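Local coordinates for protein putative transcriptional regulator (Salmonella typhimurium, PDB 1YYV) that probably binds DNA as a transcriptional regulator of the HxlR family of winged helix-turn-helix proteins, at residues H31-L41 / S69-L79. Numbering follows the deposited sequence.
Sequences HVTSRWGVLIL and SLQALEQDGFL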
loop_
_atom_site.group_PDB
_atom_site.type_symbol
_atom_site.label_atom_id
_atom_site.label_comp_id
_atom_site.label_asym_id
_atom_site.label_seq_id
_atom_site.Cartn_x
_atom_site.Cartn_y
_atom_site.Cartn_z
ATOM N N HIS A 31 -0.950 -4.614 5.990
ATOM C CA HIS A 31 0.318 -4.659 6.734
ATOM C C HIS A 31 1.475 -4.005 5.998
ATOM O O HIS A 31 2.275 -3.313 6.622
ATOM C CB HIS A 31 0.688 -6.086 7.158
ATOM C CG HIS A 31 -0.372 -6.739 7.999
ATOM N ND1 HIS A 31 -0.496 -8.114 8.129
ATOM C CD2 HIS A 31 -1.366 -6.197 8.747
ATOM C CE1 HIS A 31 -1.506 -8.381 8.940
ATOM N NE2 HIS A 31 -2.063 -7.241 9.306
ATOM N N VAL A 32 1.569 -4.206 4.681
ATOM C CA VAL A 32 2.801 -3.789 3.971
ATOM C C VAL A 32 2.708 -2.347 3.488
ATOM O O VAL A 32 3.690 -1.747 3.024
ATOM C CB VAL A 32 3.266 -4.817 2.844
ATOM C CG1 VAL A 32 3.272 -6.243 3.377
ATOM C CG2 VAL A 32 2.408 -4.724 1.552
ATOM N N THR A 33 1.514 -1.779 3.574
ATOM C CA THR A 33 1.361 -0.422 3.097
ATOM C C THR A 33 0.824 0.559 4.142
ATOM O O THR A 33 0.579 1.731 3.806
ATOM C CB THR A 33 0.517 -0.363 1.820
ATOM O OG1 THR A 33 -0.743 -0.970 2.069
ATOM C CG2 THR A 33 1.231 -1.038 0.627
ATOM N N SER A 34 0.629 0.069 5.377
ATOM C CA SER A 34 0.379 0.920 6.509
ATOM C C SER A 34 1.561 1.841 6.594
ATOM O O SER A 34 2.611 1.571 6.049
ATOM C CB SER A 34 0.225 0.144 7.828
ATOM O OG SER A 34 1.483 -0.376 8.244
ATOM N N ARG A 35 1.378 2.946 7.279
ATOM C CA ARG A 35 2.399 3.971 7.316
ATOM C C ARG A 35 3.675 3.504 8.041
ATOM O O ARG A 35 4.760 3.918 7.688
ATOM C CB ARG A 35 1.758 5.215 7.914
ATOM C CG ARG A 35 2.569 6.113 8.774
ATOM C CD ARG A 35 1.598 7.155 9.180
ATOM N NE ARG A 35 2.138 8.102 10.132
ATOM C CZ ARG A 35 1.443 9.118 10.615
ATOM N NH1 ARG A 35 0.188 9.296 10.198
ATOM N NH2 ARG A 35 2.001 9.949 11.501
ATOM N N TRP A 36 3.548 2.618 9.023
ATOM C CA TRP A 36 4.735 2.054 9.659
ATOM C C TRP A 36 5.280 0.839 8.920
ATOM O O TRP A 36 6.494 0.662 8.863
ATOM C CB TRP A 36 4.506 1.791 11.154
ATOM C CG TRP A 36 3.857 2.999 11.855
ATOM C CD1 TRP A 36 2.688 3.003 12.579
ATOM C CD2 TRP A 36 4.331 4.365 11.852
ATOM N NE1 TRP A 36 2.423 4.268 13.029
ATOM C CE2 TRP A 36 3.407 5.126 12.601
ATOM C CE3 TRP A 36 5.453 5.015 11.297
ATOM C CZ2 TRP A 36 3.563 6.515 12.812
ATOM C CZ3 TRP A 36 5.614 6.389 11.513
ATOM C CH2 TRP A 36 4.665 7.122 12.255
ATOM N N GLY A 37 4.409 0.041 8.292
ATOM C CA GLY A 37 4.880 -1.124 7.519
ATOM C C GLY A 37 5.771 -0.751 6.352
ATOM O O GLY A 37 6.776 -1.423 6.092
ATOM N N VAL A 38 5.413 0.322 5.648
ATOM C CA VAL A 38 6.198 0.801 4.517
ATOM C C VAL A 38 7.612 1.221 4.975
ATOM O O VAL A 38 8.599 0.948 4.318
ATOM C CB VAL A 38 5.549 2.046 3.812
ATOM C CG1 VAL A 38 6.487 2.595 2.713
ATOM C CG2 VAL A 38 4.192 1.725 3.184
ATOM N N LEU A 39 7.681 1.929 6.086
ATOM C CA LEU A 39 8.907 2.508 6.563
ATOM C C LEU A 39 9.805 1.407 7.068
ATOM O O LEU A 39 10.987 1.414 6.774
ATOM C CB LEU A 39 8.615 3.523 7.683
ATOM C CG LEU A 39 7.759 4.732 7.293
ATOM C CD1 LEU A 39 7.717 5.744 8.445
ATOM C CD2 LEU A 39 8.323 5.355 6.012
ATOM N N ILE A 40 9.240 0.453 7.807
ATOM C CA ILE A 40 9.977 -0.748 8.184
ATOM C C ILE A 40 10.552 -1.468 6.975
ATOM O O ILE A 40 11.735 -1.791 6.950
ATOM C CB ILE A 40 9.120 -1.742 8.999
ATOM C CG1 ILE A 40 8.702 -1.117 10.332
ATOM C CG2 ILE A 40 9.872 -3.110 9.128
ATOM C CD1 ILE A 40 7.552 -1.808 10.979
ATOM N N LEU A 41 9.733 -1.704 5.967
ATOM C CA LEU A 41 10.178 -2.444 4.792
ATOM C C LEU A 41 11.210 -1.715 3.946
ATOM O O LEU A 41 12.052 -2.356 3.302
ATOM C CB LEU A 41 8.979 -2.854 3.924
ATOM C CG LEU A 41 8.113 -3.965 4.502
ATOM C CD1 LEU A 41 6.914 -4.173 3.624
ATOM C CD2 LEU A 41 8.871 -5.329 4.716
ATOM N N SER A 69 3.204 -3.376 14.072
ATOM C CA SER A 69 3.646 -3.607 12.675
ATOM C C SER A 69 4.710 -4.678 12.555
ATOM O O SER A 69 4.622 -5.557 11.694
ATOM C CB SER A 69 4.153 -2.333 11.962
ATOM O OG SER A 69 3.464 -1.185 12.411
ATOM N N LEU A 70 5.715 -4.626 13.424
ATOM C CA LEU A 70 6.822 -5.573 13.339
ATOM C C LEU A 70 6.297 -6.970 13.497
ATOM O O LEU A 70 6.734 -7.889 12.800
ATOM C CB LEU A 70 7.901 -5.275 14.407
ATOM C CG LEU A 70 8.886 -4.157 14.033
ATOM C CD1 LEU A 70 9.602 -3.675 15.245
ATOM C CD2 LEU A 70 9.874 -4.652 12.949
ATOM N N GLN A 71 5.366 -7.133 14.427
ATOM C CA GLN A 71 4.718 -8.415 14.631
ATOM C C GLN A 71 3.850 -8.939 13.449
ATOM O O GLN A 71 3.924 -10.121 13.113
ATOM C CB GLN A 71 3.869 -8.392 15.902
ATOM C CG GLN A 71 3.091 -9.702 16.063
ATOM C CD GLN A 71 3.001 -10.123 17.486
ATOM O OE1 GLN A 71 2.011 -9.819 18.174
ATOM N NE2 GLN A 71 4.055 -10.806 17.976
ATOM N N ALA A 72 3.018 -8.076 12.866
ATOM C CA ALA A 72 2.222 -8.447 11.689
ATOM C C ALA A 72 3.123 -8.827 10.503
ATOM O O ALA A 72 2.840 -9.777 9.787
ATOM C CB ALA A 72 1.219 -7.333 11.307
ATOM N N LEU A 73 4.227 -8.113 10.327
ATOM C CA LEU A 73 5.165 -8.407 9.250
ATOM C C LEU A 73 5.954 -9.681 9.471
ATOM O O LEU A 73 6.268 -10.380 8.502
ATOM C CB LEU A 73 6.107 -7.219 8.994
ATOM C CG LEU A 73 5.487 -5.909 8.456
ATOM C CD1 LEU A 73 6.506 -4.732 8.417
ATOM C CD2 LEU A 73 4.886 -6.112 7.068
ATOM N N GLU A 74 6.265 -9.999 10.727
ATOM C CA GLU A 74 6.979 -11.242 11.041
ATOM C C GLU A 74 6.107 -12.475 10.830
ATOM O O GLU A 74 6.558 -13.475 10.232
ATOM C CB GLU A 74 7.558 -11.244 12.465
ATOM C CG GLU A 74 8.263 -12.578 12.809
ATOM C CD GLU A 74 8.708 -12.722 14.262
ATOM O OE1 GLU A 74 8.265 -11.922 15.146
ATOM O OE2 GLU A 74 9.500 -13.673 14.514
ATOM N N GLN A 75 4.855 -12.412 11.289
ATOM C CA GLN A 75 3.980 -13.568 11.117
ATOM C C GLN A 75 3.519 -13.766 9.684
ATOM O O GLN A 75 3.129 -14.885 9.334
ATOM C CB GLN A 75 2.849 -13.696 12.167
ATOM C CG GLN A 75 1.980 -12.481 12.374
ATOM C CD GLN A 75 1.398 -12.399 13.801
ATOM O OE1 GLN A 75 2.003 -12.879 14.766
ATOM N NE2 GLN A 75 0.236 -11.742 13.933
ATOM N N ASP A 76 3.617 -12.711 8.859
ATOM C CA ASP A 76 3.412 -12.819 7.415
ATOM C C ASP A 76 4.607 -13.505 6.742
ATOM O O ASP A 76 4.469 -14.097 5.698
ATOM C CB ASP A 76 3.157 -11.440 6.792
ATOM C CG ASP A 76 1.713 -10.927 7.037
ATOM O OD1 ASP A 76 0.872 -11.701 7.548
ATOM O OD2 ASP A 76 1.414 -9.738 6.732
ATOM N N GLY A 77 5.783 -13.448 7.360
ATOM C CA GLY A 77 6.939 -14.168 6.835
ATOM C C GLY A 77 7.964 -13.261 6.183
ATOM O O GLY A 77 8.832 -13.741 5.419
ATOM N N PHE A 78 7.878 -11.960 6.485
ATOM C CA PHE A 78 8.709 -10.975 5.827
ATOM C C PHE A 78 9.944 -10.612 6.658
ATOM O O PHE A 78 10.903 -10.028 6.123
ATOM C CB PHE A 78 7.907 -9.701 5.498
ATOM C CG PHE A 78 6.668 -9.940 4.649
ATOM C CD1 PHE A 78 6.703 -10.795 3.531
ATOM C CD2 PHE A 78 5.483 -9.291 4.948
ATOM C CE1 PHE A 78 5.583 -10.995 2.747
ATOM C CE2 PHE A 78 4.354 -9.476 4.164
ATOM C CZ PHE A 78 4.396 -10.333 3.069
ATOM N N LEU A 79 9.918 -10.904 7.960
ATOM C CA LEU A 79 11.041 -10.522 8.824
ATOM C C LEU A 79 11.594 -11.678 9.622
ATOM O O LEU A 79 10.861 -12.574 10.047
ATOM C CB LEU A 79 10.697 -9.393 9.812
ATOM C CG LEU A 79 9.880 -8.209 9.351
ATOM C CD1 LEU A 79 9.551 -7.372 10.536
ATOM C CD2 LEU A 79 10.573 -7.389 8.238
#
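The imidazole of H31 lies flat against helix 69-76: the methyl of A72 sits over the centre of one ring face, CB 3.6 Å from the centroid, a CH-pi contact for which alanine is small enough. Within the ring plane, H31 ND1 donates to D76 OD2 (2.9 Å, 167°), on its syn side but tilted 26° out of the carboxylate plane. Together these should hold the ring's rotation. Further in, L73 is a knob in the hole formed by V32, G37, I40 and L41. Its two methyls divide the work: CD1 reaches I40 CG2 at 3.8 Å, while CD2 meets V32 CG1 at 4.0 Å. Having no side chain, G37 leaves room for the carbonyl O of H31, and its backbone comes near that of S69. I40 CD1 extends to S69 CB (3.6 Å), whereas S69 OG hydrogen-bonds to M65 O, one turn back. V32 CG1 also touches F78 CE2 at 3.5 Å, just beyond the Schellman turn at G77. Helices 25-33 and 35-43 thus pack on helix 66-76, segments 35-41 and 69-76 being inclined at 66°. D76 OD1 forms a salt bridge with R124 of the second subunit, tying this helix end to it; sharing the carboxylate between arginine and histidine probably favours its ionised form.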